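Condensin complex subunit 3 (Schizosaccharomyces pombe, PDB 5OQR) serves as a regulatory subunit of the condensin complex, which is required to convert interphase chromatin into condensed, mitotic-like chromosomes. Local coordinates at residues 103-108 against 141-146; 358-363 against 396-401; 404-409 against 470-475. All coordinates share one frame; numbering follows the deposited sequence.

The three contacts follow one another along a curved, all-helical HEAT-repeat chain. Contact 1 comes first. It joins helix 94-108 to helix 135-145 and so links HEAT 2 to HEAT 3. Contacts 2 and 3 lie much further along. Their centres are about 58 and 66 Å from that of contact 1, and contacts 1 and 3 lie on opposite sides of the chain's centre. Contacts 2 and 3 share helix 399-412, with centres about 17 Å apart. They touch through L397 and I363, which pack on H405. Helix 399-412 thus meets helix 356-372 at its start and the loop after helix 457-471 further on. Such serial neighbour contacts build up the long solenoid.

Contact 1 of 3, residues 103-108 against 141-146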
loop_
_atom_site.group_PDB
_atom_site.type_symbol
_atom_site.label_atom_id
_atom_site.label_comp_id
_atom_site.label_asym_id
_atom_site.label_seq_id
_atom_site.Cartn_x
_atom_site.Cartn_y
_atom_site.Cartn_z
ATOM N N ILE A 103 -7.204 -10.808 -35.580
ATOM C CA ILE A 103 -6.495 -11.299 -36.757
ATOM C C ILE A 103 -5.407 -10.315 -37.169
ATOM O O ILE A 103 -4.246 -10.694 -37.356
ATOM C CB ILE A 103 -7.483 -11.560 -37.909
ATOM C CG1 ILE A 103 -8.517 -12.612 -37.496
ATOM C CG2 ILE A 103 -6.739 -12.037 -39.151
ATOM C CD1 ILE A 103 -9.709 -12.697 -38.423
ATOM N N ILE A 104 -5.765 -9.039 -37.314
ATOM C CA ILE A 104 -4.797 -8.045 -37.770
ATOM C C ILE A 104 -3.581 -8.028 -36.857
ATOM O O ILE A 104 -2.439 -7.946 -37.325
ATOM C CB ILE A 104 -5.459 -6.658 -37.862
ATOM C CG1 ILE A 104 -6.489 -6.650 -38.994
ATOM C CG2 ILE A 104 -4.409 -5.566 -38.092
ATOM C CD1 ILE A 104 -7.331 -5.407 -39.042
ATOM N N ALA A 105 -3.801 -8.106 -35.543
ATOM C CA ALA A 105 -2.686 -8.068 -34.602
ATOM C C ALA A 105 -1.689 -9.181 -34.887
ATOM O O ALA A 105 -0.474 -8.954 -34.905
ATOM C CB ALA A 105 -3.207 -8.172 -33.168
ATOM N N ARG A 106 -2.185 -10.396 -35.116
ATOM C CA ARG A 106 -1.296 -11.537 -35.291
ATOM C C ARG A 106 -0.680 -11.569 -36.684
ATOM O O ARG A 106 0.498 -11.911 -36.834
ATOM C CB ARG A 106 -2.053 -12.837 -35.025
ATOM C CG ARG A 106 -2.673 -12.931 -33.641
ATOM C CD ARG A 106 -3.047 -14.367 -33.316
ATOM N NE ARG A 106 -3.794 -14.484 -32.067
ATOM C CZ ARG A 106 -4.228 -15.633 -31.561
ATOM N NH1 ARG A 106 -4.900 -15.647 -30.419
ATOM N NH2 ARG A 106 -3.992 -16.775 -32.196
ATOM N N VAL A 107 -1.452 -11.213 -37.711
ATOM C CA VAL A 107 -0.974 -11.376 -39.080
ATOM C C VAL A 107 0.091 -10.335 -39.407
ATOM O O VAL A 107 1.131 -10.660 -39.993
ATOM C CB VAL A 107 -2.153 -11.317 -40.069
ATOM C CG1 VAL A 107 -1.658 -11.476 -41.500
ATOM C CG2 VAL A 107 -3.166 -12.405 -39.746
ATOM N N VAL A 108 -0.145 -9.071 -39.045
ATOM C CA VAL A 108 0.848 -8.038 -39.323
ATOM C C VAL A 108 2.173 -8.387 -38.666
ATOM O O VAL A 108 3.243 -8.077 -39.202
ATOM C CB VAL A 108 0.345 -6.654 -38.865
ATOM C CG1 VAL A 108 0.289 -6.566 -37.340
ATOM C CG2 VAL A 108 1.233 -5.558 -39.431
ATOM N N ALA A 141 -6.966 -4.505 -29.791
ATOM C CA ALA A 141 -6.646 -3.348 -30.618
ATOM C C ALA A 141 -5.264 -2.800 -30.292
ATOM O O ALA A 141 -4.487 -2.483 -31.199
ATOM C CB ALA A 141 -7.709 -2.265 -30.436
ATOM N N VAL A 142 -4.936 -2.679 -29.004
ATOM C CA VAL A 142 -3.624 -2.159 -28.627
ATOM C C VAL A 142 -2.531 -3.107 -29.101
ATOM O O VAL A 142 -1.453 -2.674 -29.524
ATOM C CB VAL A 142 -3.551 -1.917 -27.106
ATOM C CG1 VAL A 142 -4.686 -1.002 -26.657
ATOM C CG2 VAL A 142 -3.586 -3.229 -26.335
ATOM N N VAL A 143 -2.794 -4.415 -29.048
ATOM C CA VAL A 143 -1.831 -5.385 -29.560
ATOM C C VAL A 143 -1.610 -5.159 -31.048
ATOM O O VAL A 143 -0.472 -5.134 -31.531
ATOM C CB VAL A 143 -2.307 -6.822 -29.273
ATOM C CG1 VAL A 143 -1.261 -7.832 -29.728
ATOM C CG2 VAL A 143 -2.604 -7.006 -27.791
ATOM N N ALA A 144 -2.699 -4.984 -31.799
ATOM C CA ALA A 144 -2.580 -4.681 -33.220
ATOM C C ALA A 144 -1.884 -3.343 -33.430
ATOM O O ALA A 144 -0.930 -3.237 -34.208
ATOM C CB ALA A 144 -3.964 -4.672 -33.871
ATOM N N LEU A 145 -2.351 -2.308 -32.732
ATOM C CA LEU A 145 -1.793 -0.975 -32.923
ATOM C C LEU A 145 -0.330 -0.926 -32.503
ATOM O O LEU A 145 0.488 -0.260 -33.150
ATOM C CB LEU A 145 -2.622 0.040 -32.138
ATOM C CG LEU A 145 -2.602 1.473 -32.667
ATOM C CD1 LEU A 145 -3.825 2.224 -32.186
ATOM C CD2 LEU A 145 -1.352 2.194 -32.236
ATOM N N SER A 146 0.025 -1.637 -31.431
ATOM C CA SER A 146 1.404 -1.647 -30.956
ATOM C C SER A 146 2.383 -2.170 -31.999
ATOM O O SER A 146 3.595 -2.072 -31.787
ATOM C CB SER A 146 1.515 -2.492 -29.686
ATOM O OG SER A 146 1.192 -3.845 -29.943
#
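A105 and A144 bring two helices together through apolar contact. Their CA atoms are 3.7 Å apart, and the CB atoms of A105 and A144 meet at 3.6 Å. The A105 methyl also rests against the partner backbone, with its CB 3.5 Å from A144 N. Two larger residues flank this pair. V143 holds CG1 trans to its backbone N (chi1 -176°), which places that methyl 4.0 Å from A105 CB. I104 offers its CG2 branch to the CB of A144 at 4.3 Å, while the end of the I104 side chain leads away; I104 also packs on L82 and L122.

No hydrogen bond crosses between the segments. The polar interaction here is local to 141-146. S146 OG donates to V143 O over 2.6 Å. It approaches from above the carbonyl plane, with a C=O...OG angle of 111°, and bonds S146 back to the backbone three residues earlier.

The axes of the short segments 103-108 and 141-145 come within 7.9 Å, and their directions differ by 29°. Helix 94-108 of HEAT 2 lies beside helix 135-145 of HEAT 3. With two alanines at the closest point, the join rests on small apolar surfaces and backbone proximity, not on directional bonds.

Contact 2 of 3, residues 358-363 against 396-401; sequences ESCFII and ALPDSL
L401 holds CG, and C360 holds SG, trans to its carbonyl carbon. For L401 (chi1 -65°, chi2 172°) this extends the isobutyl group from the start of helix 399-412 onto helix 356-372. For C360 (chi1 -71°) it sets the sulfur against P398.

The two L401 methyls divide the work. CD1 lies 4.0 Å from C360 CA and 4.2 Å from C360 SG. CD2 comes to 3.6 Å from C360 O, a van der Waals approach to a backbone carbonyl. I363 adds its CG2 branch, 4.1 Å from L401 CD1 and equally near CD2, and the I363 and L401 side chains cross at roughly a right angle. Beside them, C360 SG meets the proline ring at P398 CG, 3.9 Å away. An alanine in place of L401 would probably open a gap over C360 and leave I363 CG2 without its partner.

I363 also packs on Y347 and Q346 of helix 336-348, a third helix. The backbone O of L401 accepts a hydrogen bond from H405 ND1 one turn on. The join of helix 356-372 to the loop and first turn of helix 399-412, within HEAT 6, is a neighbour contact typical of a HEAT-repeat alpha solenoid.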
loop_
_atom_site.group_PDB
_atom_site.type_symbol
_atom_site.label_atom_id
_atom_site.label_comp_id
_atom_site.label_asym_id
_atom_site.label_seq_id
_atom_site.Cartn_x
_atom_site.Cartn_y
_atom_site.Cartn_z
ATOM N N GLU A 358 29.719 8.610 6.598
ATOM C CA GLU A 358 29.782 7.159 6.461
ATOM C C GLU A 358 30.058 6.490 7.800
ATOM O O GLU A 358 29.483 5.437 8.103
ATOM C CB GLU A 358 30.854 6.771 5.446
ATOM C CG GLU A 358 30.588 5.433 4.774
ATOM C CD GLU A 358 31.836 4.803 4.189
ATOM O OE1 GLU A 358 32.952 5.179 4.604
ATOM O OE2 GLU A 358 31.696 3.926 3.311
ATOM N N SER A 359 30.932 7.081 8.617
ATOM C CA SER A 359 31.277 6.469 9.896
ATOM C C SER A 359 30.088 6.462 10.846
ATOM O O SER A 359 29.911 5.512 11.616
ATOM C CB SER A 359 32.463 7.200 10.527
ATOM O OG SER A 359 33.675 6.837 9.893
ATOM N N CYS A 360 29.269 7.513 10.817
ATOM C CA CYS A 360 28.040 7.505 11.604
ATOM C C CYS A 360 27.160 6.322 11.227
ATOM O O CYS A 360 26.604 5.647 12.100
ATOM C CB CYS A 360 27.281 8.816 11.407
ATOM S SG CYS A 360 28.061 10.245 12.164
ATOM N N PHE A 361 27.034 6.050 9.928
ATOM C CA PHE A 361 26.246 4.909 9.479
ATOM C C PHE A 361 26.887 3.595 9.902
ATOM O O PHE A 361 26.189 2.670 10.332
ATOM C CB PHE A 361 26.078 4.967 7.961
ATOM C CG PHE A 361 25.137 3.937 7.414
ATOM C CD1 PHE A 361 23.769 4.069 7.584
ATOM C CD2 PHE A 361 25.616 2.840 6.721
ATOM C CE1 PHE A 361 22.901 3.124 7.082
ATOM C CE2 PHE A 361 24.751 1.893 6.214
ATOM C CZ PHE A 361 23.393 2.035 6.394
ATOM N N ILE A 362 28.214 3.496 9.792
ATOM C CA ILE A 362 28.910 2.272 10.183
ATOM C C ILE A 362 28.736 2.016 11.675
ATOM O O ILE A 362 28.403 0.904 12.097
ATOM C CB ILE A 362 30.398 2.361 9.797
ATOM C CG1 ILE A 362 30.543 2.436 8.277
ATOM C CG2 ILE A 362 31.175 1.165 10.338
ATOM C CD1 ILE A 362 31.916 2.855 7.809
ATOM N N ILE A 363 28.973 3.041 12.496
ATOM C CA ILE A 363 28.801 2.893 13.939
ATOM C C ILE A 363 27.369 2.489 14.259
ATOM O O ILE A 363 27.125 1.649 15.132
ATOM C CB ILE A 363 29.202 4.198 14.654
ATOM C CG1 ILE A 363 30.707 4.432 14.509
ATOM C CG2 ILE A 363 28.812 4.156 16.133
ATOM C CD1 ILE A 363 31.156 5.826 14.888
ATOM N N ALA A 396 31.391 14.016 21.193
ATOM C CA ALA A 396 30.208 14.771 20.793
ATOM C C ALA A 396 29.529 14.028 19.648
ATOM O O ALA A 396 29.594 14.445 18.488
ATOM C CB ALA A 396 30.584 16.199 20.399
ATOM N N LEU A 397 28.879 12.917 19.981
ATOM C CA LEU A 397 28.190 12.124 18.982
ATOM C C LEU A 397 26.981 12.896 18.459
ATOM O O LEU A 397 26.430 13.746 19.160
ATOM C CB LEU A 397 27.731 10.793 19.576
ATOM C CG LEU A 397 28.754 9.765 20.086
ATOM C CD1 LEU A 397 30.099 10.362 20.459
ATOM C CD2 LEU A 397 28.171 9.019 21.278
ATOM N N PRO A 398 26.543 12.620 17.233
ATOM C CA PRO A 398 25.334 13.274 16.728
ATOM C C PRO A 398 24.091 12.727 17.409
ATOM O O PRO A 398 24.096 11.650 18.009
ATOM C CB PRO A 398 25.347 12.942 15.236
ATOM C CG PRO A 398 26.044 11.632 15.170
ATOM C CD PRO A 398 27.103 11.679 16.246
ATOM N N ASP A 399 23.005 13.493 17.302
ATOM C CA ASP A 399 21.753 13.083 17.928
ATOM C C ASP A 399 21.316 11.705 17.449
ATOM O O ASP A 399 20.637 10.977 18.183
ATOM C CB ASP A 399 20.661 14.114 17.643
ATOM C CG ASP A 399 19.433 13.922 18.512
ATOM O OD1 ASP A 399 19.593 13.657 19.722
ATOM O OD2 ASP A 399 18.305 14.030 17.986
ATOM N N SER A 400 21.700 11.326 16.229
ATOM C CA SER A 400 21.287 10.037 15.685
ATOM C C SER A 400 21.873 8.882 16.488
ATOM O O SER A 400 21.169 7.915 16.801
ATOM C CB SER A 400 21.705 9.936 14.219
ATOM O OG SER A 400 23.068 10.290 14.054
ATOM N N LEU A 401 23.160 8.963 16.831
ATOM C CA LEU A 401 23.822 7.873 17.533
ATOM C C LEU A 401 23.619 7.926 19.039
ATOM O O LEU A 401 23.769 6.897 19.704
ATOM C CB LEU A 401 25.319 7.881 17.218
ATOM C CG LEU A 401 25.695 7.598 15.761
ATOM C CD1 LEU A 401 27.173 7.831 15.539
ATOM C CD2 LEU A 401 25.327 6.179 15.372
#

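Contact 3 of 3, residues 404-409 against 470-475; sequences LHIELL and FENITS
E407 and N472 make a small van der Waals contact between the middle of helix 399-412 and the loop that follows helix 457-471. It buries 96 Å² in all, and no hydrogen bond crosses it.

The N472 amide reaches the E407 backbone, with N472 CG 4.3 Å from E407 CA, and also lies against the E407 CB and CG methylenes. E407 holds CG trans to its backbone N (chi1 178°) and runs on extended; its chain crosses the N472 side chain at about a right angle. The carboxylate and amide planes are 42° apart. I406 lends its CG2 methyl beside the same amide.

HEAT repeats stack helix on helix, and here a residue of HEAT 6 meets the loop after a later helix. I406 also packs on F419 and L423 of helix 416-434, which faces both segments. I473 and T474 reach E416 of that helix, T474 OG1 by a hydrogen bond to E416 OE2.

Outside the two segments, E407 OE1 makes a salt bridge with a basic side chain of the chain of another protein. I473 O accepts a hydrogen bond from a basic side chain of that protein.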
loop_
_atom_site.group_PDB
_atom_site.type_symbol
_atom_site.label_atom_id
_atom_site.label_comp_id
_atom_site.label_asym_id
_atom_site.label_seq_id
_atom_site.Cartn_x
_atom_site.Cartn_y
_atom_site.Cartn_z
ATOM N N LEU A 404 21.009 5.203 20.243
ATOM C CA LEU A 404 21.492 3.827 20.224
ATOM C C LEU A 404 22.571 3.592 21.272
ATOM O O LEU A 404 22.652 2.497 21.841
ATOM C CB LEU A 404 22.016 3.480 18.831
ATOM C CG LEU A 404 20.965 3.409 17.722
ATOM C CD1 LEU A 404 21.631 3.154 16.384
ATOM C CD2 LEU A 404 19.930 2.332 18.007
ATOM N N HIS A 405 23.407 4.596 21.542
ATOM C CA HIS A 405 24.409 4.459 22.592
ATOM C C HIS A 405 23.752 4.279 23.951
ATOM O O HIS A 405 24.109 3.375 24.714
ATOM C CB HIS A 405 25.329 5.679 22.607
ATOM C CG HIS A 405 26.476 5.582 21.653
ATOM N ND1 HIS A 405 26.434 6.104 20.379
ATOM C CD2 HIS A 405 27.697 5.015 21.786
ATOM C CE1 HIS A 405 27.581 5.867 19.770
ATOM N NE2 HIS A 405 28.364 5.206 20.602
ATOM N N ILE A 406 22.790 5.143 24.274
ATOM C CA ILE A 406 22.126 5.073 25.569
ATOM C C ILE A 406 21.227 3.847 25.651
ATOM O O ILE A 406 21.045 3.274 26.731
ATOM C CB ILE A 406 21.352 6.377 25.824
ATOM C CG1 ILE A 406 22.343 7.538 25.955
ATOM C CG2 ILE A 406 20.474 6.256 27.071
ATOM C CD1 ILE A 406 21.713 8.907 26.086
ATOM N N GLU A 407 20.650 3.424 24.527
ATOM C CA GLU A 407 19.851 2.204 24.521
ATOM C C GLU A 407 20.723 0.980 24.776
ATOM O O GLU A 407 20.344 0.089 25.543
ATOM C CB GLU A 407 19.115 2.076 23.188
ATOM C CG GLU A 407 18.276 0.822 23.048
ATOM C CD GLU A 407 17.549 0.758 21.717
ATOM O OE1 GLU A 407 17.578 1.762 20.972
ATOM O OE2 GLU A 407 16.953 -0.296 21.413
ATOM N N LEU A 408 21.894 0.924 24.141
ATOM C CA LEU A 408 22.821 -0.176 24.379
ATOM C C LEU A 408 23.390 -0.129 25.790
ATOM O O LEU A 408 23.645 -1.176 26.392
ATOM C CB LEU A 408 23.941 -0.129 23.340
ATOM C CG LEU A 408 25.045 -1.182 23.405
ATOM C CD1 LEU A 408 24.487 -2.581 23.277
ATOM C CD2 LEU A 408 26.060 -0.908 22.310
ATOM N N LEU A 409 23.588 1.070 26.335
ATOM C CA LEU A 409 24.018 1.194 27.722
ATOM C C LEU A 409 23.017 0.531 28.660
ATOM O O LEU A 409 23.391 -0.279 29.515
ATOM C CB LEU A 409 24.194 2.671 28.072
ATOM C CG LEU A 409 25.086 2.993 29.268
ATOM C CD1 LEU A 409 26.550 2.871 28.884
ATOM C CD2 LEU A 409 24.778 4.381 29.795
ATOM N N PHE A 470 14.858 8.756 30.291
ATOM C CA PHE A 470 13.476 8.434 30.610
ATOM C C PHE A 470 12.767 7.688 29.489
ATOM O O PHE A 470 11.649 7.206 29.700
ATOM C CB PHE A 470 12.720 9.716 30.957
ATOM C CG PHE A 470 13.223 10.381 32.204
ATOM C CD1 PHE A 470 13.012 9.801 33.440
ATOM C CD2 PHE A 470 13.920 11.573 32.141
ATOM C CE1 PHE A 470 13.478 10.399 34.589
ATOM C CE2 PHE A 470 14.386 12.177 33.289
ATOM C CZ PHE A 470 14.164 11.588 34.514
ATOM N N GLU A 471 13.384 7.574 28.315
ATOM C CA GLU A 471 12.861 6.707 27.269
ATOM C C GLU A 471 13.147 5.238 27.532
ATOM O O GLU A 471 12.475 4.379 26.952
ATOM C CB GLU A 471 13.459 7.092 25.914
ATOM C CG GLU A 471 12.552 7.938 25.045
ATOM C CD GLU A 471 13.255 8.461 23.808
ATOM O OE1 GLU A 471 14.344 7.943 23.478
ATOM O OE2 GLU A 471 12.725 9.394 23.168
ATOM N N ASN A 472 14.116 4.929 28.393
ATOM C CA ASN A 472 14.599 3.565 28.577
ATOM C C ASN A 472 14.280 2.996 29.954
ATOM O O ASN A 472 14.838 1.958 30.324
ATOM C CB ASN A 472 16.105 3.509 28.328
ATOM C CG ASN A 472 16.448 3.451 26.858
ATOM O OD1 ASN A 472 16.720 4.471 26.231
ATOM N ND2 ASN A 472 16.429 2.250 26.295
ATOM N N ILE A 473 13.402 3.640 30.721
ATOM C CA ILE A 473 12.929 3.091 31.983
ATOM C C ILE A 473 11.409 3.050 31.946
ATOM O O ILE A 473 10.761 3.777 31.191
ATOM C CB ILE A 473 13.431 3.890 33.204
ATOM C CG1 ILE A 473 13.074 5.369 33.070
ATOM C CG2 ILE A 473 14.932 3.723 33.352
ATOM C CD1 ILE A 473 13.232 6.140 34.354
ATOM N N THR A 474 10.843 2.173 32.777
ATOM C CA THR A 474 9.421 1.873 32.731
ATOM C C THR A 474 8.660 2.203 34.007
ATOM O O THR A 474 7.433 2.337 33.947
ATOM C CB THR A 474 9.203 0.387 32.408
ATOM O OG1 THR A 474 10.075 -0.413 33.215
ATOM C CG2 THR A 474 9.476 0.117 30.937
ATOM N N SER A 475 9.333 2.331 35.148
ATOM C CA SER A 475 8.659 2.641 36.400
ATOM C C SER A 475 9.509 3.613 37.202
ATOM O O SER A 475 10.720 3.726 36.998
ATOM C CB SER A 475 8.382 1.379 37.225
ATOM O OG SER A 475 9.585 0.703 37.542
#